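Putative polysaccharide deacetylase (Bdellovibrio bacteriovorus HD100, PDB 5JP6) is a peptidoglycan deacetylase of carbohydrate esterase family 4 that binds zinc and probably hydrolyses the N-acetyl groups of wall sugars. Local coordinates at residues A[170-175]-A[197-202]; A[174-179]-A[331-336]. The protein carries 1 engineered substitution. All blocks are in the same frame, centred on the assembly; numbering follows the deposited sequence.

Interaction 1: residues A[170-175]-A[197-202]; sequences EVVLTF and KAMFFA
Two neighbouring parallel strands of the NodB-homology sheet meet here, 170-176 and 199-202, with T174 beside M199 and F175 beside F200. Helix 183-193 joins them in a beta-alpha-beta unit and packs over the face that carries L173, F175 and F200. The backbone bonds run from M199 N to L173 O (2.9 Å), from F175 N to M199 O and from F201 N to F175 O. Where the pairing begins, a water takes the N-H of L173 at 2.8 Å and donates to K197 O. F175 and F200 point the same way on one face. Both have CG anti to the carbonyl carbon (chi1 -67° in each), which lays the rings alongside each other. Their planes are 20° apart and their centroids 5.1 Å apart, so the rings are well displaced from a full stack. F175 CD2 sits over one face of the F200 ring, near its rim. A198 CB meets the edge of the F175 ring at CE2 (3.7 Å). With CG anti to the carbonyl carbon (chi1 -53°), the M199 chain brings SD to 3.6 Å from V172 CG1. F201, also in a cation-pi contact with R277, turns its ring edge to T174, F201 CE1 lying 3.9 Å from T174 CB.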
# COMPACT_ATOMS: atom_id res chain seq x y z
N GLU A 170 -12.17 -10.66 15.08
CA GLU A 170 -12.32 -10.44 13.63
C GLU A 170 -11.45 -9.27 13.21
O GLU A 170 -11.47 -8.21 13.85
CB GLU A 170 -13.78 -10.19 13.27
CG GLU A 170 -14.67 -11.41 13.45
CD GLU A 170 -16.11 -11.21 13.02
OE1 GLU A 170 -16.57 -10.05 12.89
OE2 GLU A 170 -16.77 -12.25 12.79
N VAL A 171 -10.74 -9.45 12.09
CA VAL A 171 -9.94 -8.37 11.51
C VAL A 171 -10.25 -8.22 10.03
O VAL A 171 -10.54 -9.19 9.31
CB VAL A 171 -8.44 -8.54 11.74
CG1 VAL A 171 -8.11 -8.51 13.21
CG2 VAL A 171 -7.93 -9.83 11.11
N VAL A 172 -10.23 -6.97 9.59
CA VAL A 172 -10.44 -6.59 8.20
C VAL A 172 -9.09 -6.15 7.67
O VAL A 172 -8.46 -5.26 8.22
CB VAL A 172 -11.45 -5.43 8.07
CG1 VAL A 172 -11.72 -5.08 6.62
CG2 VAL A 172 -12.74 -5.72 8.78
N LEU A 173 -8.65 -6.82 6.62
CA LEU A 173 -7.37 -6.50 6.06
C LEU A 173 -7.51 -5.49 4.92
O LEU A 173 -8.28 -5.70 3.97
CB LEU A 173 -6.72 -7.77 5.53
CG LEU A 173 -6.55 -8.90 6.55
CD1 LEU A 173 -5.78 -10.02 5.92
CD2 LEU A 173 -5.90 -8.42 7.86
N THR A 174 -6.80 -4.36 5.04
CA THR A 174 -6.89 -3.30 4.07
C THR A 174 -5.54 -2.89 3.54
O THR A 174 -4.54 -2.88 4.27
CB THR A 174 -7.72 -2.11 4.60
OG1 THR A 174 -6.93 -1.32 5.52
CG2 THR A 174 -9.00 -2.54 5.25
N PHE A 175 -5.53 -2.58 2.25
CA PHE A 175 -4.29 -2.31 1.53
C PHE A 175 -4.42 -1.01 0.75
O PHE A 175 -5.27 -0.90 -0.13
CB PHE A 175 -3.98 -3.45 0.55
CG PHE A 175 -3.67 -4.76 1.23
CD1 PHE A 175 -2.39 -5.05 1.65
CD2 PHE A 175 -4.67 -5.66 1.47
CE1 PHE A 175 -2.12 -6.24 2.31
CE2 PHE A 175 -4.41 -6.86 2.13
CZ PHE A 175 -3.13 -7.13 2.56
N LYS A 197 -10.35 -12.59 2.11
CA LYS A 197 -10.70 -11.47 1.24
C LYS A 197 -10.22 -10.21 1.94
O LYS A 197 -10.09 -10.18 3.16
CB LYS A 197 -12.21 -11.42 1.01
CG LYS A 197 -12.76 -12.69 0.38
CD LYS A 197 -12.21 -12.93 -1.01
CE LYS A 197 -12.87 -14.15 -1.67
NZ LYS A 197 -12.64 -15.43 -0.91
N ALA A 198 -10.02 -9.15 1.16
CA ALA A 198 -9.48 -7.89 1.67
C ALA A 198 -10.08 -6.70 0.94
O ALA A 198 -10.73 -6.85 -0.08
CB ALA A 198 -7.95 -7.89 1.51
N MET A 199 -9.83 -5.51 1.51
CA MET A 199 -10.29 -4.28 0.95
C MET A 199 -9.01 -3.56 0.37
O MET A 199 -8.02 -3.38 1.10
CB MET A 199 -11.03 -3.40 1.97
CG MET A 199 -12.16 -4.07 2.70
SD MET A 199 -12.90 -2.97 3.89
CE MET A 199 -13.93 -1.98 2.81
N PHE A 200 -9.07 -3.12 -0.88
CA PHE A 200 -7.98 -2.37 -1.49
C PHE A 200 -8.42 -0.95 -1.77
O PHE A 200 -9.42 -0.72 -2.45
CB PHE A 200 -7.51 -3.04 -2.79
CG PHE A 200 -6.85 -4.37 -2.58
CD1 PHE A 200 -7.58 -5.49 -2.28
CD2 PHE A 200 -5.45 -4.48 -2.63
CE1 PHE A 200 -6.96 -6.72 -2.04
CE2 PHE A 200 -4.84 -5.70 -2.40
CZ PHE A 200 -5.59 -6.82 -2.10
N PHE A 201 -7.68 0.00 -1.21
CA PHE A 201 -7.91 1.42 -1.44
C PHE A 201 -6.82 1.89 -2.41
O PHE A 201 -5.74 2.30 -2.04
CB PHE A 201 -7.93 2.20 -0.13
CG PHE A 201 -9.05 1.80 0.78
CD1 PHE A 201 -8.88 0.76 1.68
CD2 PHE A 201 -10.27 2.44 0.75
CE1 PHE A 201 -9.91 0.35 2.51
CE2 PHE A 201 -11.31 2.05 1.58
CZ PHE A 201 -11.13 1.00 2.46
N ALA A 202 -7.16 1.77 -3.69
CA ALA A 202 -6.21 1.99 -4.76
C ALA A 202 -6.01 3.46 -5.01
O ALA A 202 -6.92 4.25 -4.78
CB ALA A 202 -6.73 1.30 -6.02
O HOH W 1 -10.46 -8.24 5.03

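Interaction 2: residues A[174-179]-A[331-336]; sequences TFDDGP and IVLFHD. With ZN (zinc ion), chain B.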
# COMPACT_ATOMS: atom_id res chain seq x y z
N THR A 174 -6.80 -4.36 5.04
CA THR A 174 -6.89 -3.30 4.07
C THR A 174 -5.54 -2.89 3.54
O THR A 174 -4.54 -2.88 4.27
CB THR A 174 -7.72 -2.11 4.60
OG1 THR A 174 -6.93 -1.32 5.52
CG2 THR A 174 -9.00 -2.54 5.25
N PHE A 175 -5.53 -2.58 2.25
CA PHE A 175 -4.29 -2.31 1.53
C PHE A 175 -4.42 -1.01 0.75
O PHE A 175 -5.27 -0.90 -0.13
CB PHE A 175 -3.98 -3.45 0.55
CG PHE A 175 -3.67 -4.76 1.23
CD1 PHE A 175 -2.39 -5.05 1.65
CD2 PHE A 175 -4.67 -5.66 1.47
CE1 PHE A 175 -2.12 -6.24 2.31
CE2 PHE A 175 -4.41 -6.86 2.13
CZ PHE A 175 -3.13 -7.13 2.56
N ASP A 176 -3.55 -0.06 1.07
CA ASP A 176 -3.52 1.24 0.39
C ASP A 176 -2.44 1.38 -0.65
O ASP A 176 -1.34 0.83 -0.48
CB ASP A 176 -3.26 2.35 1.43
CG ASP A 176 -4.45 2.68 2.28
OD1 ASP A 176 -5.50 2.01 2.19
OD2 ASP A 176 -4.33 3.66 3.05
N ASP A 177 -2.77 2.18 -1.66
CA ASP A 177 -1.84 2.80 -2.61
C ASP A 177 -1.41 2.00 -3.80
O ASP A 177 -0.66 2.50 -4.63
CB ASP A 177 -0.66 3.38 -1.87
CG ASP A 177 -1.08 4.51 -1.01
OD1 ASP A 177 -2.11 5.15 -1.35
OD2 ASP A 177 -0.47 4.76 -0.01
N GLY A 178 -1.94 0.80 -3.90
CA GLY A 178 -1.68 -0.09 -5.04
C GLY A 178 -2.66 0.19 -6.17
O GLY A 178 -3.43 1.15 -6.13
N PRO A 179 -2.65 -0.65 -7.19
CA PRO A 179 -1.83 -1.86 -7.24
C PRO A 179 -0.40 -1.60 -7.67
O PRO A 179 -0.14 -0.69 -8.48
CB PRO A 179 -2.55 -2.69 -8.31
CG PRO A 179 -3.20 -1.69 -9.18
CD PRO A 179 -3.59 -0.57 -8.29
N ILE A 331 -9.74 -3.04 11.97
CA ILE A 331 -9.30 -2.80 10.61
C ILE A 331 -7.80 -2.58 10.62
O ILE A 331 -7.30 -1.70 11.33
CB ILE A 331 -10.02 -1.60 9.98
CG1 ILE A 331 -11.52 -1.88 9.85
CG2 ILE A 331 -9.42 -1.24 8.62
CD1 ILE A 331 -12.34 -0.72 9.37
N VAL A 332 -7.10 -3.39 9.83
CA VAL A 332 -5.64 -3.34 9.73
C VAL A 332 -5.22 -2.53 8.52
O VAL A 332 -5.72 -2.79 7.41
CB VAL A 332 -5.04 -4.75 9.58
CG1 VAL A 332 -3.50 -4.69 9.61
CG2 VAL A 332 -5.57 -5.68 10.66
N LEU A 333 -4.28 -1.62 8.71
CA LEU A 333 -3.70 -0.83 7.61
C LEU A 333 -2.37 -1.43 7.12
O LEU A 333 -1.38 -1.41 7.87
CB LEU A 333 -3.43 0.60 8.07
CG LEU A 333 -2.79 1.50 7.02
CD1 LEU A 333 -3.67 1.69 5.78
CD2 LEU A 333 -2.43 2.86 7.63
N PHE A 334 -2.38 -1.88 5.86
CA PHE A 334 -1.18 -2.36 5.12
C PHE A 334 -1.13 -1.46 3.85
O PHE A 334 -2.10 -0.81 3.45
CB PHE A 334 -1.28 -3.82 4.70
CG PHE A 334 -1.05 -4.83 5.81
CD1 PHE A 334 0.19 -4.92 6.50
CD2 PHE A 334 -2.05 -5.74 6.12
CE1 PHE A 334 0.38 -5.90 7.44
CE2 PHE A 334 -1.83 -6.74 7.05
CZ PHE A 334 -0.64 -6.79 7.71
N HIS A 335 0.01 -1.55 3.18
CA HIS A 335 0.20 -1.00 1.83
C HIS A 335 0.68 -2.11 0.90
O HIS A 335 1.73 -2.70 1.15
CB HIS A 335 1.20 0.14 1.86
CG HIS A 335 0.77 1.30 2.71
ND1 HIS A 335 0.91 1.28 4.09
CD2 HIS A 335 0.12 2.45 2.40
CE1 HIS A 335 0.37 2.39 4.57
NE2 HIS A 335 -0.11 3.11 3.57
N ASP A 336 -0.07 -2.39 -0.17
CA ASP A 336 0.32 -3.50 -1.07
C ASP A 336 1.48 -3.03 -1.98
O ASP A 336 2.07 -3.86 -2.68
CB ASP A 336 -0.83 -4.15 -1.85
CG ASP A 336 -1.65 -3.17 -2.65
OD1 ASP A 336 -1.99 -2.10 -2.08
OD2 ASP A 336 -1.98 -3.45 -3.83
ZN ZN B . -1.85 6.08 1.45
O HOH W 2 -4.23 -0.74 -2.80
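T174 and V332 make a double polar contact between strands 170-176 and 330-335, which run parallel in the sheet. V332 O accepts from both T174 N (3.0 Å) and T174 OG1 (2.7 Å). OG1 sits between the backbone N and the carbonyl carbon (chi1 77°), which aims it at V332 O, 34° off the carbonyl plane; R277 is its other partner. Further backbone bonds join F334 N to T174 O and D176 N to F334 O. Beyond them a water accepts from G178 N and lies within hydrogen-bonding reach of F175 O and D336 OD1 (2.7 Å to the latter). T184 holds D336 OD2.

In the apolar contact, the ring planes of F175 and F334 differ by 16°, with the rings displaced, and F175 CD1 touches F334 CB at 3.5 Å. On the other face the L333 CD1 methyl packs against D176 OD2 (3.4 Å).

The metal chemistry gathers at the C-terminal end of the strands. D177 OD2 binds zinc at 2.4 Å, with H227 and Y280 as the other observed ligands. D176 OD1 forms a salt bridge with R277; D176 OD2, 3.8 Å from the zinc, is not a ligand in this model, although D176 has been seen to bind zinc in this protein. H335 CD2 lies 3.4 Å from D177 OD2, and H335 NE2 is hydrogen-bonded to Y280 OH. H335 is thus a second-shell residue that probably orients Y280.

Both contacts are buried and share strand 170-176, which lies between 199-202 and 330-335 in one parallel sheet. Interaction 1 holds one edge of that strand and interaction 2 the other. T174 and F175 take part in both, so the F175 ring lies between F200 and F334. The chemistry differs with place in the sheet. Across 170-175 and 197-202 the side-chain contacts are mainly apolar. Across 174-179 and 331-336 they become polar as the strand runs out into the zinc site. The two are also tied directly: V172 O meets V332 N at 2.8 Å, and F201 O meets D177 N at 3.0 Å, both probable hydrogen bonds. The second anchors the backbone of the zinc ligand to strand 199-202.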